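Long-range contacts in NADP-dependent alcohol dehydrogenase 6 (PDB 1PIW), which reduces a broad range of aromatic and aliphatic aldehydes to alcohols with NADPH, working as a zinc-dependent, medium-chain dehydrogenase of yeast: residues K181-G187 / A204-I209; L246-A251 / I272-S276. All coordinates share one frame; numbering follows the deposited sequence.

Interaction 1: K181-G187 / A204-I209; sequences KKVGIVG and AETYVI. With NAP (NADP nicotinamide-adenine-dinucleotide phosphate), chain E.
Residues 181-187 and 204-209 pair as neighbouring parallel strands, their axes 4.6 Å apart and 21° from parallel. Joined through helix 190-202, they form the first beta-alpha-beta unit of the Rossmann fold that binds NADP, and they show how such a unit is stitched. Odd-numbered residues of the first strand give and take the bonds: Val183 O accepts from Tyr207 N, Ile185 N reaches Tyr207 O at 2.8 Å, and Ile185 O takes Ile209 N. Glu205 N bonds to Lys181 O where the pairing begins.

Helix 190-202 covers the face of Val183, Ile185, Thr206 and Val208. There Ile185 CG1 slants across Thr206 CG2 at 3.7 Å, while Thr206 OG1 is hydrogen-bonded to Ser199 OG of the helix. Val183 CG2, set beside its own backbone N, meets Ala204 CB at 3.6 Å. On the other face Val186 CG2 rests against Ile209 CB at 3.8 Å, and Tyr207 is packed edge-to-face with Phe244.

At the start of the strands this face becomes polar. Glu205, with CG anti to its N (chi1 180°) and the chain extended beyond, lies alongside Lys182, whose chain bends at its last torsion (chi4 -71°) to bring NZ within 3.5 Å of Glu205 OE1 in a long, weak salt bridge. The same OE1 stands at the edge of the Tyr207 ring, in its plane; Lys182 NZ also has a weak bond to Thr243 OG1. A leucine in place of Lys182 would probably leave the Glu205 carboxylate without this positive partner and Thr243 OG1 without its weak one.

At the other end of the pairing Gly187, probably the first glycine of the GxGxxG motif, has backbone angles that suit glycine; its N bonds to Ile209 O at 3.1 Å and its CA approaches NAP O1X, a 2'-phosphate oxygen, at 3.5 Å.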
loop_
_atom_site.group_PDB
_atom_site.type_symbol
_atom_site.label_atom_id
_atom_site.label_comp_id
_atom_site.label_asym_id
_atom_site.label_seq_id
_atom_site.Cartn_x
_atom_site.Cartn_y
_atom_site.Cartn_z
ATOM N N LYS A 181 -4.678 13.590 12.174
ATOM C CA LYS A 181 -4.423 12.191 11.832
ATOM C C LYS A 181 -3.875 11.419 13.029
ATOM O O LYS A 181 -3.388 12.014 13.987
ATOM C CB LYS A 181 -3.429 12.108 10.675
ATOM C CG LYS A 181 -3.763 13.011 9.504
ATOM C CD LYS A 181 -5.003 12.549 8.754
ATOM C CE LYS A 181 -5.363 13.548 7.649
ATOM N NZ LYS A 181 -4.235 13.798 6.684
ATOM N N LYS A 182 -3.956 10.093 12.966
ATOM C CA LYS A 182 -3.461 9.241 14.043
ATOM C C LYS A 182 -2.298 8.364 13.578
ATOM O O LYS A 182 -2.504 7.228 13.145
ATOM C CB LYS A 182 -4.596 8.361 14.575
ATOM C CG LYS A 182 -5.321 8.921 15.800
ATOM C CD LYS A 182 -6.627 8.181 16.044
ATOM C CE LYS A 182 -7.117 8.356 17.484
ATOM N NZ LYS A 182 -6.276 7.618 18.492
ATOM N N VAL A 183 -1.082 8.904 13.693
ATOM C CA VAL A 183 0.155 8.233 13.277
ATOM C C VAL A 183 0.775 7.258 14.293
ATOM O O VAL A 183 0.696 7.460 15.515
ATOM C CB VAL A 183 1.240 9.272 12.924
ATOM C CG1 VAL A 183 2.536 8.571 12.544
ATOM C CG2 VAL A 183 0.761 10.153 11.802
ATOM N N GLY A 184 1.418 6.216 13.767
ATOM C CA GLY A 184 2.058 5.226 14.612
ATOM C C GLY A 184 3.508 4.980 14.235
ATOM O O GLY A 184 3.838 4.874 13.055
ATOM N N ILE A 185 4.375 4.882 15.239
ATOM C CA ILE A 185 5.803 4.646 15.024
ATOM C C ILE A 185 6.247 3.280 15.579
ATOM O O ILE A 185 6.206 3.042 16.790
ATOM C CB ILE A 185 6.645 5.742 15.712
ATOM C CG1 ILE A 185 6.123 7.124 15.332
ATOM C CG2 ILE A 185 8.090 5.617 15.298
ATOM C CD1 ILE A 185 6.314 7.489 13.880
ATOM N N VAL A 186 6.667 2.380 14.699
ATOM C CA VAL A 186 7.124 1.068 15.143
ATOM C C VAL A 186 8.646 1.060 15.254
ATOM O O VAL A 186 9.345 1.350 14.290
ATOM C CB VAL A 186 6.633 -0.055 14.187
ATOM C CG1 VAL A 186 7.349 -1.370 14.467
ATOM C CG2 VAL A 186 5.137 -0.251 14.381
ATOM N N GLY A 187 9.139 0.751 16.455
ATOM C CA GLY A 187 10.569 0.710 16.716
ATOM C C GLY A 187 11.147 2.045 17.155
ATOM O O GLY A 187 11.560 2.835 16.316
ATOM N N ALA A 204 0.133 15.582 14.112
ATOM C CA ALA A 204 -0.663 14.387 14.365
ATOM C C ALA A 204 -0.655 13.915 15.820
ATOM O O ALA A 204 0.027 14.483 16.678
ATOM C CB ALA A 204 -0.186 13.262 13.463
ATOM N N GLU A 205 -1.451 12.884 16.081
ATOM C CA GLU A 205 -1.528 12.260 17.390
ATOM C C GLU A 205 -0.667 11.027 17.149
ATOM O O GLU A 205 -1.024 10.149 16.360
ATOM C CB GLU A 205 -2.968 11.867 17.708
ATOM C CG GLU A 205 -3.185 11.192 19.054
ATOM C CD GLU A 205 -4.658 10.903 19.336
ATOM O OE1 GLU A 205 -4.954 10.236 20.358
ATOM O OE2 GLU A 205 -5.526 11.344 18.543
ATOM N N THR A 206 0.480 10.978 17.816
ATOM C CA THR A 206 1.427 9.891 17.629
ATOM C C THR A 206 1.405 8.784 18.672
ATOM O O THR A 206 1.288 9.037 19.869
ATOM C CB THR A 206 2.841 10.450 17.568
ATOM O OG1 THR A 206 2.864 11.583 16.698
ATOM C CG2 THR A 206 3.775 9.427 17.038
ATOM N N TYR A 207 1.524 7.550 18.200
ATOM C CA TYR A 207 1.553 6.384 19.066
ATOM C C TYR A 207 2.915 5.727 18.874
ATOM O O TYR A 207 3.315 5.478 17.738
ATOM C CB TYR A 207 0.472 5.386 18.645
ATOM C CG TYR A 207 -0.924 5.686 19.144
ATOM C CD1 TYR A 207 -1.456 6.968 19.060
ATOM C CD2 TYR A 207 -1.734 4.672 19.673
ATOM C CE1 TYR A 207 -2.761 7.237 19.488
ATOM C CE2 TYR A 207 -3.038 4.931 20.101
ATOM C CZ TYR A 207 -3.544 6.216 20.004
ATOM O OH TYR A 207 -4.835 6.496 20.402
ATOM N N VAL A 208 3.652 5.465 19.950
ATOM C CA VAL A 208 4.935 4.788 19.784
ATOM C C VAL A 208 4.607 3.322 19.944
ATOM O O VAL A 208 3.874 2.949 20.849
ATOM C CB VAL A 208 5.973 5.223 20.830
ATOM C CG1 VAL A 208 7.132 4.261 20.841
ATOM C CG2 VAL A 208 6.505 6.600 20.476
ATOM N N ILE A 209 5.128 2.488 19.056
ATOM C CA ILE A 209 4.827 1.070 19.120
ATOM C C ILE A 209 6.085 0.232 19.231
ATOM O O ILE A 209 6.716 -0.118 18.229
ATOM C CB ILE A 209 4.014 0.648 17.884
ATOM C CG1 ILE A 209 2.734 1.489 17.822
ATOM C CG2 ILE A 209 3.684 -0.842 17.947
ATOM C CD1 ILE A 209 1.935 1.317 16.554
HETATM P PA NAP E . 18.635 2.068 15.431
HETATM O O1A NAP E . 19.427 1.099 14.762
HETATM O O2A NAP E . 19.136 3.154 16.386
HETATM O O5B NAP E . 17.473 1.294 16.207
HETATM C C5B NAP E . 16.619 0.385 15.461
HETATM C C4B NAP E . 15.439 0.227 16.437
HETATM O O4B NAP E . 14.427 -0.686 15.805
HETATM C C3B NAP E . 15.745 -0.479 17.788
HETATM O O3B NAP E . 16.061 0.534 18.756
HETATM C C2B NAP E . 14.470 -1.251 18.068
HETATM O O2B NAP E . 13.430 -0.474 18.651
HETATM C C1B NAP E . 14.041 -1.761 16.664
HETATM N N9A NAP E . 14.641 -3.101 16.405
HETATM C C8A NAP E . 15.945 -3.563 16.358
HETATM N N7A NAP E . 16.060 -4.862 16.101
HETATM C C5A NAP E . 14.744 -5.284 15.970
HETATM C C6A NAP E . 14.224 -6.571 15.696
HETATM N N6A NAP E . 14.921 -7.700 15.498
HETATM N N1A NAP E . 12.833 -6.703 15.619
HETATM C C2A NAP E . 11.997 -5.594 15.809
HETATM N N3A NAP E . 12.475 -4.312 16.082
HETATM C C4A NAP E . 13.862 -4.203 16.153
HETATM O O3 NAP E . 17.765 2.876 14.404
HETATM P PN NAP E . 17.965 3.316 12.918
HETATM O O1N NAP E . 19.339 3.765 12.679
HETATM O O2N NAP E . 16.892 4.290 12.678
HETATM O O5D NAP E . 17.724 1.979 12.141
HETATM C C5D NAP E . 18.225 1.906 10.803
HETATM C C4D NAP E . 17.282 1.083 10.001
HETATM O O4D NAP E . 16.640 1.978 9.061
HETATM C C3D NAP E . 18.023 0.019 9.154
HETATM O O3D NAP E . 17.308 -1.229 9.094
HETATM C C2D NAP E . 18.176 0.701 7.814
HETATM O O2D NAP E . 18.293 -0.205 6.746
HETATM C C1D NAP E . 16.949 1.531 7.699
HETATM P P2B NAP E . 12.445 -1.021 19.792
HETATM O O1X NAP E . 11.352 -1.777 19.061
HETATM O O2X NAP E . 13.350 -1.898 20.573
HETATM O O3X NAP E . 11.918 0.199 20.475
#

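Interaction 2: L246-A251 / I272-S276; sequences LIVVCA and IVSIS. With NAP (NADP nicotinamide-adenine-dinucleotide phosphate), chain E.
In Val248, CG1 stands anti to the backbone N (chi1 177°), which carries it alongside Ile275 CG1 at 4.1 Å. Leu246 is also turned away from its own N (chi1 162°), and its CD1 crosses Val273 CG2 at 4.2 Å. These apolar branches share the sheet face packed by helix 161-174, where Leu172 meets both Leu246 and Val248. On the reverse face Val249 CG2 approaches Ile272 CG2, and Met266 touches both Ile247 and Ile272.

The parallel backbones beneath are tied by three bonds. Val273 N bonds to Ile247 O at 2.9 Å, Val249 N to Val273 O, and Ile275 N to Val249 O.

Beyond the last bond both segments leave their strands and meet the cofactor. Ala251 CB lies 3.3 Å from N3A of the NAP adenine, and Ile275 O is 3.7 Å from C1D of the ribose that carries nicotinamide. Cys250 and Ile275 are both NADP-binding residues, and such carboxyl ends of adjacent parallel strands, opening onto a dinucleotide, are the hallmark of a Rossmann-fold coenzyme site.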
loop_
_atom_site.group_PDB
_atom_site.type_symbol
_atom_site.label_atom_id
_atom_site.label_comp_id
_atom_site.label_asym_id
_atom_site.label_seq_id
_atom_site.Cartn_x
_atom_site.Cartn_y
_atom_site.Cartn_z
ATOM N N LEU A 246 -1.730 6.128 9.481
ATOM C CA LEU A 246 -0.436 5.773 8.927
ATOM C C LEU A 246 0.485 5.196 9.995
ATOM O O LEU A 246 0.496 5.666 11.129
ATOM C CB LEU A 246 0.196 7.028 8.343
ATOM C CG LEU A 246 1.694 6.994 8.101
ATOM C CD1 LEU A 246 1.955 6.219 6.839
ATOM C CD2 LEU A 246 2.231 8.403 7.985
ATOM N N ILE A 247 1.248 4.173 9.629
ATOM C CA ILE A 247 2.204 3.561 10.543
ATOM C C ILE A 247 3.521 3.434 9.791
ATOM O O ILE A 247 3.551 2.939 8.663
ATOM C CB ILE A 247 1.766 2.155 10.995
ATOM C CG1 ILE A 247 0.678 2.256 12.049
ATOM C CG2 ILE A 247 2.944 1.396 11.571
ATOM C CD1 ILE A 247 0.276 0.912 12.612
ATOM N N VAL A 248 4.605 3.892 10.407
ATOM C CA VAL A 248 5.918 3.816 9.784
ATOM C C VAL A 248 6.753 2.822 10.573
ATOM O O VAL A 248 6.914 2.969 11.781
ATOM C CB VAL A 248 6.631 5.192 9.789
ATOM C CG1 VAL A 248 8.004 5.076 9.198
ATOM C CG2 VAL A 248 5.837 6.187 8.993
ATOM N N VAL A 249 7.270 1.802 9.895
ATOM C CA VAL A 249 8.093 0.798 10.557
ATOM C C VAL A 249 9.552 1.195 10.401
ATOM O O VAL A 249 10.058 1.285 9.286
ATOM C CB VAL A 249 7.871 -0.595 9.952
ATOM C CG1 VAL A 249 8.662 -1.637 10.737
ATOM C CG2 VAL A 249 6.390 -0.929 9.970
ATOM N N CYS A 250 10.212 1.418 11.535
ATOM C CA CYS A 250 11.597 1.853 11.572
ATOM C C CYS A 250 12.542 0.891 12.256
ATOM O O CYS A 250 13.659 1.269 12.609
ATOM C CB CYS A 250 11.677 3.195 12.282
ATOM S SG CYS A 250 10.484 4.402 11.667
ATOM N N ALA A 251 12.106 -0.347 12.440
ATOM C CA ALA A 251 12.937 -1.350 13.095
ATOM C C ALA A 251 14.211 -1.703 12.299
ATOM O O ALA A 251 14.229 -1.595 11.073
ATOM C CB ALA A 251 12.109 -2.600 13.338
ATOM N N ILE A 272 0.533 1.401 5.722
ATOM C CA ILE A 272 1.694 0.937 6.446
ATOM C C ILE A 272 2.897 1.132 5.535
ATOM O O ILE A 272 2.946 0.612 4.424
ATOM C CB ILE A 272 1.537 -0.555 6.823
ATOM C CG1 ILE A 272 0.236 -0.732 7.616
ATOM C CG2 ILE A 272 2.724 -1.022 7.642
ATOM C CD1 ILE A 272 0.033 -2.103 8.224
ATOM N N VAL A 273 3.851 1.926 5.995
ATOM C CA VAL A 273 5.058 2.171 5.230
ATOM C C VAL A 273 6.253 1.795 6.079
ATOM O O VAL A 273 6.503 2.389 7.122
ATOM C CB VAL A 273 5.199 3.640 4.829
ATOM C CG1 VAL A 273 6.504 3.843 4.087
ATOM C CG2 VAL A 273 4.046 4.038 3.955
ATOM N N SER A 274 6.974 0.781 5.627
ATOM C CA SER A 274 8.151 0.297 6.313
ATOM C C SER A 274 9.326 1.081 5.781
ATOM O O SER A 274 9.434 1.350 4.583
ATOM C CB SER A 274 8.341 -1.181 6.035
ATOM O OG SER A 274 9.696 -1.524 6.155
ATOM N N ILE A 275 10.214 1.442 6.687
ATOM C CA ILE A 275 11.378 2.235 6.349
ATOM C C ILE A 275 12.685 1.450 6.413
ATOM O O ILE A 275 13.720 1.900 5.909
ATOM C CB ILE A 275 11.427 3.456 7.297
ATOM C CG1 ILE A 275 11.060 4.710 6.502
ATOM C CG2 ILE A 275 12.746 3.510 8.076
ATOM C CD1 ILE A 275 11.676 4.784 5.120
ATOM N N SER A 276 12.619 0.255 6.992
ATOM C CA SER A 276 13.799 -0.572 7.176
ATOM C C SER A 276 14.338 -1.404 6.024
ATOM O O SER A 276 13.640 -1.756 5.072
ATOM C CB SER A 276 13.603 -1.485 8.393
ATOM O OG SER A 276 12.497 -2.353 8.228
HETATM P PA NAP E . 18.635 2.068 15.431
HETATM O O1A NAP E . 19.427 1.099 14.762
HETATM O O2A NAP E . 19.136 3.154 16.386
HETATM O O5B NAP E . 17.473 1.294 16.207
HETATM C C5B NAP E . 16.619 0.385 15.461
HETATM C C4B NAP E . 15.439 0.227 16.437
HETATM O O4B NAP E . 14.427 -0.686 15.805
HETATM C C3B NAP E . 15.745 -0.479 17.788
HETATM O O3B NAP E . 16.061 0.534 18.756
HETATM C C2B NAP E . 14.470 -1.251 18.068
HETATM O O2B NAP E . 13.430 -0.474 18.651
HETATM C C1B NAP E . 14.041 -1.761 16.664
HETATM N N9A NAP E . 14.641 -3.101 16.405
HETATM C C8A NAP E . 15.945 -3.563 16.358
HETATM N N7A NAP E . 16.060 -4.862 16.101
HETATM C C5A NAP E . 14.744 -5.284 15.970
HETATM C C6A NAP E . 14.224 -6.571 15.696
HETATM N N6A NAP E . 14.921 -7.700 15.498
HETATM N N1A NAP E . 12.833 -6.703 15.619
HETATM C C2A NAP E . 11.997 -5.594 15.809
HETATM N N3A NAP E . 12.475 -4.312 16.082
HETATM C C4A NAP E . 13.862 -4.203 16.153
HETATM O O3 NAP E . 17.765 2.876 14.404
HETATM P PN NAP E . 17.965 3.316 12.918
HETATM O O1N NAP E . 19.339 3.765 12.679
HETATM O O2N NAP E . 16.892 4.290 12.678
HETATM O O5D NAP E . 17.724 1.979 12.141
HETATM C C5D NAP E . 18.225 1.906 10.803
HETATM C C4D NAP E . 17.282 1.083 10.001
HETATM O O4D NAP E . 16.640 1.978 9.061
HETATM C C3D NAP E . 18.023 0.019 9.154
HETATM O O3D NAP E . 17.308 -1.229 9.094
HETATM C C2D NAP E . 18.176 0.701 7.814
HETATM O O2D NAP E . 18.293 -0.205 6.746
HETATM C C1D NAP E . 16.949 1.531 7.699
HETATM P P2B NAP E . 12.445 -1.021 19.792
HETATM O O1X NAP E . 11.352 -1.777 19.061
HETATM O O2X NAP E . 13.350 -1.898 20.573
HETATM O O3X NAP E . 11.918 0.199 20.475
#

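Interactions 1 and 2 are buried pairings within one six-stranded parallel sheet, and strands 182-186 and 244-249 join them as direct neighbours: Gly184 N lies 2.8 Å from Leu246 O and Val186 O 2.9 Å from Cys250 N, both probable hydrogen bonds. Interaction 1 links strands connected by a helix and has a partly exposed, charged start, whereas interaction 2 lies nearer the centre of the chain and packs mainly apolar side chains. Their ends reach different parts of the cofactor. Residues 181-187 come to the 2'-phosphate through a glycine, while 246-251 and 272-276 reach the adenine and the nicotinamide-side ribose.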